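Local coordinates for protein Serpin48 (Tenebrio molitor, PDB 3OZQ) that inhibits the serine protease SPE with high specificity, as a serpin of insect innate immunity, at residues G51-T56 / E295-I301; E74-K78 / I112-Y117; K96-K100 / T161-I166. All blocks are in the same frame, centred on the assembly; numbering follows the deposited sequence.

Interaction 1 of 3, residues G51-T56 / E295-I301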
loop_
_atom_site.group_PDB
_atom_site.type_symbol
_atom_site.label_atom_id
_atom_site.label_comp_id
_atom_site.label_asym_id
_atom_site.label_seq_id
_atom_site.Cartn_x
_atom_site.Cartn_y
_atom_site.Cartn_z
ATOM N N GLY A 51 -3.763 -7.242 20.480
ATOM C CA GLY A 51 -2.929 -7.724 21.568
ATOM C C GLY A 51 -2.611 -6.642 22.574
ATOM O O GLY A 51 -1.851 -6.867 23.519
ATOM N N CYS A 52 -3.183 -5.464 22.362
ATOM C CA CYS A 52 -2.993 -4.319 23.247
ATOM C C CYS A 52 -4.176 -4.177 24.193
ATOM O O CYS A 52 -5.186 -4.863 24.043
ATOM C CB CYS A 52 -2.862 -3.019 22.447
ATOM S SG CYS A 52 -1.325 -2.830 21.496
ATOM N N ARG A 53 -4.062 -3.254 25.144
ATOM C CA ARG A 53 -5.098 -3.063 26.147
ATOM C C ARG A 53 -5.248 -1.604 26.525
ATOM O O ARG A 53 -4.358 -0.795 26.285
ATOM C CB ARG A 53 -4.750 -3.860 27.403
ATOM C CG ARG A 53 -4.842 -5.355 27.230
ATOM C CD ARG A 53 -6.290 -5.794 27.252
ATOM N NE ARG A 53 -6.560 -6.924 26.368
ATOM C CZ ARG A 53 -5.855 -8.050 26.340
ATOM N NH1 ARG A 53 -4.811 -8.203 27.148
ATOM N NH2 ARG A 53 -6.195 -9.022 25.496
ATOM N N GLY A 54 -6.382 -1.276 27.132
ATOM C CA GLY A 54 -6.595 0.043 27.693
ATOM C C GLY A 54 -6.490 1.173 26.705
ATOM O O GLY A 54 -7.035 1.106 25.610
ATOM N N ASP A 55 -5.798 2.234 27.092
ATOM C CA ASP A 55 -5.690 3.393 26.220
ATOM C C ASP A 55 -4.789 3.120 25.001
ATOM O O ASP A 55 -5.028 3.659 23.916
ATOM C CB ASP A 55 -5.233 4.628 27.003
ATOM C CG ASP A 55 -6.285 5.108 28.009
ATOM O OD1 ASP A 55 -6.831 4.262 28.752
ATOM O OD2 ASP A 55 -6.573 6.332 28.043
ATOM N N THR A 56 -3.774 2.276 25.184
ATOM C CA THR A 56 -2.957 1.791 24.067
ATOM C C THR A 56 -3.817 1.295 22.905
ATOM O O THR A 56 -3.767 1.846 21.807
ATOM C CB THR A 56 -2.038 0.623 24.474
ATOM O OG1 THR A 56 -1.165 1.030 25.530
ATOM C CG2 THR A 56 -1.207 0.178 23.286
ATOM N N GLU A 295 4.118 3.869 28.433
ATOM C CA GLU A 295 2.765 3.573 28.889
ATOM C C GLU A 295 2.153 2.418 28.116
ATOM O O GLU A 295 0.983 2.078 28.314
ATOM C CB GLU A 295 1.887 4.811 28.774
ATOM C CG GLU A 295 2.459 6.007 29.502
ATOM C CD GLU A 295 1.508 7.186 29.539
ATOM O OE1 GLU A 295 1.771 8.179 28.821
ATOM O OE2 GLU A 295 0.503 7.119 30.288
ATOM N N ALA A 296 2.957 1.811 27.248
ATOM C CA ALA A 296 2.477 0.810 26.302
ATOM C C ALA A 296 1.966 -0.444 26.976
ATOM O O ALA A 296 2.554 -0.928 27.948
ATOM C CB ALA A 296 3.565 0.462 25.294
ATOM N N ASP A 297 0.870 -0.979 26.451
ATOM C CA ASP A 297 0.319 -2.206 26.987
ATOM C C ASP A 297 0.036 -3.250 25.923
ATOM O O ASP A 297 -1.086 -3.347 25.416
ATOM C CB ASP A 297 -0.943 -1.940 27.821
ATOM C CG ASP A 297 -1.348 -3.145 28.657
ATOM O OD1 ASP A 297 -0.804 -4.249 28.411
ATOM O OD2 ASP A 297 -2.212 -2.989 29.557
ATOM N N LEU A 298 1.060 -4.042 25.615
ATOM C CA LEU A 298 0.959 -5.145 24.675
ATOM C C LEU A 298 0.835 -6.501 25.357
ATOM O O LEU A 298 1.262 -7.515 24.795
ATOM C CB LEU A 298 2.190 -5.189 23.766
ATOM C CG LEU A 298 2.752 -3.932 23.101
ATOM C CD1 LEU A 298 3.362 -4.344 21.786
ATOM C CD2 LEU A 298 1.727 -2.854 22.900
ATOM N N SER A 299 0.248 -6.519 26.554
ATOM C CA SER A 299 0.138 -7.744 27.361
ATOM C C SER A 299 -0.683 -8.853 26.701
ATOM O O SER A 299 -0.643 -10.004 27.135
ATOM C CB SER A 299 -0.425 -7.436 28.759
ATOM O OG SER A 299 -1.638 -6.695 28.700
ATOM N N GLY A 300 -1.450 -8.495 25.675
ATOM C CA GLY A 300 -2.169 -9.477 24.885
ATOM C C GLY A 300 -1.245 -10.242 23.958
ATOM O O GLY A 300 -1.596 -11.300 23.453
ATOM N N ILE A 301 -0.050 -9.715 23.732
ATOM C CA ILE A 301 0.899 -10.406 22.875
ATOM C C ILE A 301 1.789 -11.312 23.730
ATOM O O ILE A 301 1.914 -12.511 23.469
ATOM C CB ILE A 301 1.733 -9.408 22.047
ATOM C CG1 ILE A 301 0.816 -8.635 21.089
ATOM C CG2 ILE A 301 2.837 -10.128 21.281
ATOM C CD1 ILE A 301 1.437 -7.389 20.508
#
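The chain leading into helix 54-63 of this serpin meets the loop between helix 279-286 and strand 310-321 here: G51, C52, R53 and T56 lie against D297 to I301. The backbone of D297 is held at both ends. Its N gives a weak hydrogen bond to T56 OG1 (3.0 Å), and its O takes another weak one, 3.0 Å long, from R53 N. The CA of C52 brings its hydrogen to that same D297 O. In T56 the hydroxyl sits beside its own backbone N (chi1 -59°), which turns OG1 to the loop. D297 has CG anti to its backbone N (chi1 -166°), and this swings the carboxylate alongside R53, with OD2 3.4 Å from R53 CB. The other oxygen closes an Asx turn: D297 OD1 accepts from S299 N (3.1 Å) nearly along its C-O bond and from S299 OG (2.6 Å) on the syn side. Two donors on one oxygen should fix the rotation of the carboxylate. Further on, the R53 guanidinium lies obliquely near G300, and G300 N reaches G51 O in a weak bond of 2.7 Å. A CB on either glycine would run into the facing segment. On the buried side C52 SG touches L298 CD2 at 3.4 Å, with A57 and I60 of helix 54-63 also against the cysteine. R106 donates from NE to S299 O, binding the loop from beyond the pair.

Interaction 2 of 3, residues E74-K78 / I112-Y117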
loop_
_atom_site.group_PDB
_atom_site.type_symbol
_atom_site.label_atom_id
_atom_site.label_comp_id
_atom_site.label_asym_id
_atom_site.label_seq_id
_atom_site.Cartn_x
_atom_site.Cartn_y
_atom_site.Cartn_z
ATOM N N GLU A 74 -12.644 -7.544 13.952
ATOM C CA GLU A 74 -12.007 -8.771 13.488
ATOM C C GLU A 74 -12.725 -9.372 12.296
ATOM O O GLU A 74 -12.090 -9.791 11.330
ATOM C CB GLU A 74 -11.918 -9.793 14.619
ATOM C CG GLU A 74 -11.172 -9.290 15.825
ATOM C CD GLU A 74 -11.042 -10.349 16.895
ATOM O OE1 GLU A 74 -10.430 -10.063 17.950
ATOM O OE2 GLU A 74 -11.548 -11.472 16.674
ATOM N N GLY A 75 -14.053 -9.415 12.362
ATOM C CA GLY A 75 -14.838 -9.934 11.259
ATOM C C GLY A 75 -14.646 -9.102 10.008
ATOM O O GLY A 75 -14.478 -9.631 8.910
ATOM N N ALA A 76 -14.670 -7.787 10.191
ATOM C CA ALA A 76 -14.546 -6.840 9.093
ATOM C C ALA A 76 -13.228 -6.999 8.341
ATOM O O ALA A 76 -13.209 -7.084 7.113
ATOM C CB ALA A 76 -14.691 -5.424 9.616
ATOM N N VAL A 77 -12.126 -7.034 9.085
ATOM C CA VAL A 77 -10.811 -7.234 8.494
ATOM C C VAL A 77 -10.696 -8.611 7.854
ATOM O O VAL A 77 -10.050 -8.789 6.831
ATOM C CB VAL A 77 -9.706 -7.076 9.552
ATOM C CG1 VAL A 77 -8.354 -7.466 8.968
ATOM C CG2 VAL A 77 -9.689 -5.654 10.076
ATOM N N LYS A 78 -11.326 -9.592 8.476
ATOM C CA LYS A 78 -11.281 -10.951 7.977
ATOM C C LYS A 78 -11.950 -11.031 6.606
ATOM O O LYS A 78 -11.479 -11.752 5.729
ATOM C CB LYS A 78 -11.967 -11.892 8.966
ATOM C CG LYS A 78 -12.120 -13.319 8.488
ATOM C CD LYS A 78 -10.810 -14.076 8.527
ATOM C CE LYS A 78 -11.050 -15.567 8.331
ATOM N NZ LYS A 78 -11.912 -16.153 9.407
ATOM N N ILE A 112 -4.690 -15.922 16.145
ATOM C CA ILE A 112 -5.535 -14.880 15.595
ATOM C C ILE A 112 -4.830 -14.179 14.433
ATOM O O ILE A 112 -5.470 -13.749 13.471
ATOM C CB ILE A 112 -5.976 -13.876 16.680
ATOM C CG1 ILE A 112 -7.147 -13.026 16.181
ATOM C CG2 ILE A 112 -4.819 -13.010 17.117
ATOM C CD1 ILE A 112 -7.756 -12.150 17.255
ATOM N N ALA A 113 -3.505 -14.095 14.517
ATOM C CA ALA A 113 -2.693 -13.563 13.429
ATOM C C ALA A 113 -2.986 -14.308 12.129
ATOM O O ALA A 113 -3.261 -13.700 11.086
ATOM C CB ALA A 113 -1.213 -13.677 13.776
ATOM N N VAL A 114 -2.917 -15.632 12.208
ATOM C CA VAL A 114 -3.179 -16.499 11.066
ATOM C C VAL A 114 -4.650 -16.496 10.661
ATOM O O VAL A 114 -4.992 -16.201 9.518
ATOM C CB VAL A 114 -2.775 -17.954 11.378
ATOM C CG1 VAL A 114 -3.178 -18.875 10.231
ATOM C CG2 VAL A 114 -1.285 -18.040 11.652
ATOM N N GLU A 115 -5.519 -16.830 11.607
ATOM C CA GLU A 115 -6.933 -17.017 11.304
ATOM C C GLU A 115 -7.646 -15.750 10.820
ATOM O O GLU A 115 -8.477 -15.814 9.913
ATOM C CB GLU A 115 -7.660 -17.657 12.500
ATOM C CG GLU A 115 -7.298 -19.137 12.680
ATOM C CD GLU A 115 -7.667 -19.711 14.042
ATOM O OE1 GLU A 115 -8.512 -19.116 14.748
ATOM O OE2 GLU A 115 -7.100 -20.768 14.406
ATOM N N VAL A 116 -7.312 -14.604 11.402
ATOM C CA VAL A 116 -8.051 -13.379 11.111
ATOM C C VAL A 116 -7.297 -12.362 10.252
ATOM O O VAL A 116 -7.865 -11.811 9.309
ATOM C CB VAL A 116 -8.498 -12.668 12.399
ATOM C CG1 VAL A 116 -9.090 -11.306 12.075
ATOM C CG2 VAL A 116 -9.502 -13.534 13.166
ATOM N N TYR A 117 -6.031 -12.109 10.580
ATOM C CA TYR A 117 -5.337 -10.930 10.046
ATOM C C TYR A 117 -4.304 -11.219 8.966
ATOM O O TYR A 117 -3.531 -10.333 8.597
ATOM C CB TYR A 117 -4.656 -10.151 11.169
ATOM C CG TYR A 117 -5.586 -9.515 12.165
ATOM C CD1 TYR A 117 -5.943 -8.181 12.062
ATOM C CD2 TYR A 117 -6.084 -10.245 13.238
ATOM C CE1 TYR A 117 -6.782 -7.595 12.994
ATOM C CE2 TYR A 117 -6.922 -9.674 14.159
ATOM C CZ TYR A 117 -7.267 -8.348 14.040
ATOM O OH TYR A 117 -8.109 -7.785 14.981
#
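I112 meets E74 with the far end of its side chain. CG1 is anti to the backbone N (chi1 -165°) and the chain runs on extended, so that CD1 comes 3.5 Å from E74 OE1; the two side chains cross at about a right angle. One turn later, E115 takes part through its backbone: its O lies 3.0 Å from K78 CE, while K78 NZ, at a poor angle, makes no hydrogen bond to it. The lysine is bent at chi2 and chi4, which lays its aliphatic part over this end of helix 107-115. V116 brings CG1 to 3.4 Å from E74 O and 4.1 Å from E74 CB. The same methyl also rests on one face of the Y117 ring, toward the rim. Y117 finally turns its phenol back to the first helix: OH is 3.5 Å from E74 CG, the ring and carboxylate planes 68° apart, and CD1 is 4.0 Å from V77 CG1. With E74 cut back to an alanine, the end of I112 and the phenol oxygen of Y117 are likely to lose the chain that packs on them. No hydrogen bond joins the two segments; helix 70-83 and the end of helix 107-115 are held by packing. Behind them Y117 lies on A46, L47 and S50 of helix 38-50, with A113 also on L47, while V77 touches F66.

Interaction 3 of 3, residues K96-K100 / T161-I166; sequences KIYVK and TRVVLI
I97 puts CG2 anti to its backbone N and CG1 beside it (chi1 -65°), while V163 likewise has CG1 anti to its backbone N (chi1 176°); the two branches meet, I97 CG2 to V163 CG1, at 3.6 Å. On the same face L165 lies side by side with I97, CD2 4.0 Å from I97 CG1. The strands run antiparallel, and their backbones are laced by five hydrogen bonds. K96 and I166 form a hydrogen-bonded pair, I166 N to K96 O being the straightest bond (2.8 Å, 177°). Y98 and V164 make the next such pair, with V164 N to Y98 O at 3.0 Å, and K100 N reaches R162 O. Across the other face of the sheet the Y98 ring carries K96 CG over one face and turns its edge to I166 CG1, 4.2 Å from Y98 CD2. At the strand end K100 CD packs on R162 CG, and a water accepts from K100 NZ (3.3 Å) and donates to T161 O (2.7 Å). K96 NZ leaves the pair for E122, Q120 and the ring of W139. This is part of the large central sheet of the serpin fold: strand 120-124 pairs with strand 90-100 on its other edge, and strand 310-321 with strand 163-174. Helix 129-143 covers Y98, V164 and I166 through M136, and helix 38-50 covers I97 and L165 through L44.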
loop_
_atom_site.group_PDB
_atom_site.type_symbol
_atom_site.label_atom_id
_atom_site.label_comp_id
_atom_site.label_asym_id
_atom_site.label_seq_id
_atom_site.Cartn_x
_atom_site.Cartn_y
_atom_site.Cartn_z
ATOM N N LYS A 96 4.314 -10.027 9.585
ATOM C CA LYS A 96 4.724 -10.754 10.775
ATOM C C LYS A 96 5.014 -9.824 11.936
ATOM O O LYS A 96 5.462 -8.690 11.758
ATOM C CB LYS A 96 5.943 -11.607 10.454
ATOM C CG LYS A 96 6.583 -12.218 11.664
ATOM C CD LYS A 96 6.370 -13.684 11.732
ATOM C CE LYS A 96 7.201 -14.401 10.710
ATOM N NZ LYS A 96 7.467 -15.793 11.202
ATOM N N ILE A 97 4.745 -10.313 13.142
ATOM C CA ILE A 97 5.065 -9.570 14.340
ATOM C C ILE A 97 6.093 -10.386 15.083
ATOM O O ILE A 97 5.764 -11.421 15.651
ATOM C CB ILE A 97 3.817 -9.337 15.208
ATOM C CG1 ILE A 97 2.823 -8.434 14.459
ATOM C CG2 ILE A 97 4.195 -8.704 16.538
ATOM C CD1 ILE A 97 1.713 -7.882 15.348
ATOM N N TYR A 98 7.347 -9.955 15.021
ATOM C CA TYR A 98 8.427 -10.633 15.742
ATOM C C TYR A 98 8.569 -10.042 17.134
ATOM O O TYR A 98 8.594 -8.820 17.278
ATOM C CB TYR A 98 9.748 -10.482 15.001
ATOM C CG TYR A 98 9.873 -11.342 13.776
ATOM C CD1 TYR A 98 10.362 -12.639 13.860
ATOM C CD2 TYR A 98 9.494 -10.859 12.528
ATOM C CE1 TYR A 98 10.480 -13.423 12.734
ATOM C CE2 TYR A 98 9.612 -11.630 11.399
ATOM C CZ TYR A 98 10.106 -12.910 11.501
ATOM O OH TYR A 98 10.213 -13.678 10.368
ATOM N N VAL A 99 8.693 -10.918 18.141
ATOM C CA VAL A 99 8.715 -10.513 19.544
ATOM C C VAL A 99 9.961 -10.999 20.326
ATOM O O VAL A 99 10.437 -12.118 20.136
ATOM C CB VAL A 99 7.415 -10.972 20.258
ATOM C CG1 VAL A 99 7.408 -10.518 21.694
ATOM C CG2 VAL A 99 6.178 -10.427 19.506
ATOM N N LYS A 100 10.480 -10.129 21.182
ATOM C CA LYS A 100 11.688 -10.372 21.981
ATOM C C LYS A 100 11.620 -11.754 22.645
ATOM O O LYS A 100 10.597 -12.077 23.244
ATOM C CB LYS A 100 11.766 -9.266 23.039
ATOM C CG LYS A 100 13.016 -9.194 23.895
ATOM C CD LYS A 100 12.912 -7.981 24.817
ATOM C CE LYS A 100 13.923 -8.029 25.975
ATOM N NZ LYS A 100 15.329 -7.749 25.541
ATOM N N THR A 161 15.114 -3.426 21.272
ATOM C CA THR A 161 14.112 -3.899 20.324
ATOM C C THR A 161 13.226 -4.917 21.030
ATOM O O THR A 161 13.729 -5.906 21.570
ATOM C CB THR A 161 14.734 -4.499 19.045
ATOM O OG1 THR A 161 15.578 -3.527 18.428
ATOM C CG2 THR A 161 13.636 -4.896 18.050
ATOM N N ARG A 162 11.918 -4.643 21.049
ATOM C CA ARG A 162 10.932 -5.450 21.777
ATOM C C ARG A 162 9.871 -6.073 20.868
ATOM O O ARG A 162 9.626 -7.270 20.929
ATOM C CB ARG A 162 10.250 -4.610 22.865
ATOM C CG ARG A 162 10.980 -4.657 24.231
ATOM C CD ARG A 162 10.822 -3.353 25.025
ATOM N NE ARG A 162 11.389 -2.189 24.322
ATOM C CZ ARG A 162 11.261 -0.931 24.740
ATOM N NH1 ARG A 162 10.596 -0.669 25.854
ATOM N NH2 ARG A 162 11.796 0.063 24.055
ATOM N N VAL A 163 9.231 -5.251 20.041
ATOM C CA VAL A 163 8.326 -5.771 19.008
ATOM C C VAL A 163 8.559 -5.099 17.665
ATOM O O VAL A 163 8.610 -3.860 17.571
ATOM C CB VAL A 163 6.840 -5.595 19.377
ATOM C CG1 VAL A 163 5.942 -6.056 18.216
ATOM C CG2 VAL A 163 6.511 -6.361 20.653
ATOM N N VAL A 164 8.691 -5.919 16.625
ATOM C CA VAL A 164 8.873 -5.412 15.282
ATOM C C VAL A 164 7.741 -5.912 14.399
ATOM O O VAL A 164 7.493 -7.117 14.332
ATOM C CB VAL A 164 10.222 -5.861 14.689
ATOM C CG1 VAL A 164 10.341 -5.413 13.232
ATOM C CG2 VAL A 164 11.365 -5.306 15.531
ATOM N N LEU A 165 7.055 -4.972 13.750
ATOM C CA LEU A 165 6.054 -5.276 12.716
ATOM C C LEU A 165 6.708 -5.252 11.350
ATOM O O LEU A 165 7.266 -4.239 10.940
ATOM C CB LEU A 165 4.923 -4.244 12.701
ATOM C CG LEU A 165 4.091 -3.864 13.930
ATOM C CD1 LEU A 165 2.616 -3.758 13.585
ATOM C CD2 LEU A 165 4.321 -4.750 15.145
ATOM N N ILE A 166 6.623 -6.369 10.646
ATOM C CA ILE A 166 7.135 -6.472 9.289
ATOM C C ILE A 166 5.952 -6.578 8.333
ATOM O O ILE A 166 5.017 -7.331 8.602
ATOM C CB ILE A 166 7.960 -7.745 9.127
ATOM C CG1 ILE A 166 9.299 -7.584 9.836
ATOM C CG2 ILE A 166 8.166 -8.043 7.669
ATOM C CD1 ILE A 166 9.879 -6.202 9.705
HETATM O O HOH W 1 16.003 -6.963 22.454
#

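In the fold
Interactions 1 and 3 touch, their centres about 14 Å apart: I301 packs on V99 and L298 on V163, so the loop 295-301 sits against strands 90-100 and 163-174 of the central sheet. Interaction 2 lies about 18 Å from each of them, centre to centre, with no touch. Along the chain, interaction 1 closes a long loop that contains the other two, whose segments alternate: 74-78, 96-100, 112-117, 161-166. Helix 38-50 is common ground, touched by the side chains of both interaction 2 and interaction 3. Interaction 1 thus brings a late loop of the serpin fold onto the strand pair, while interaction 2 packs helices 70-83 and 107-115, all on the same side of the chain's centre.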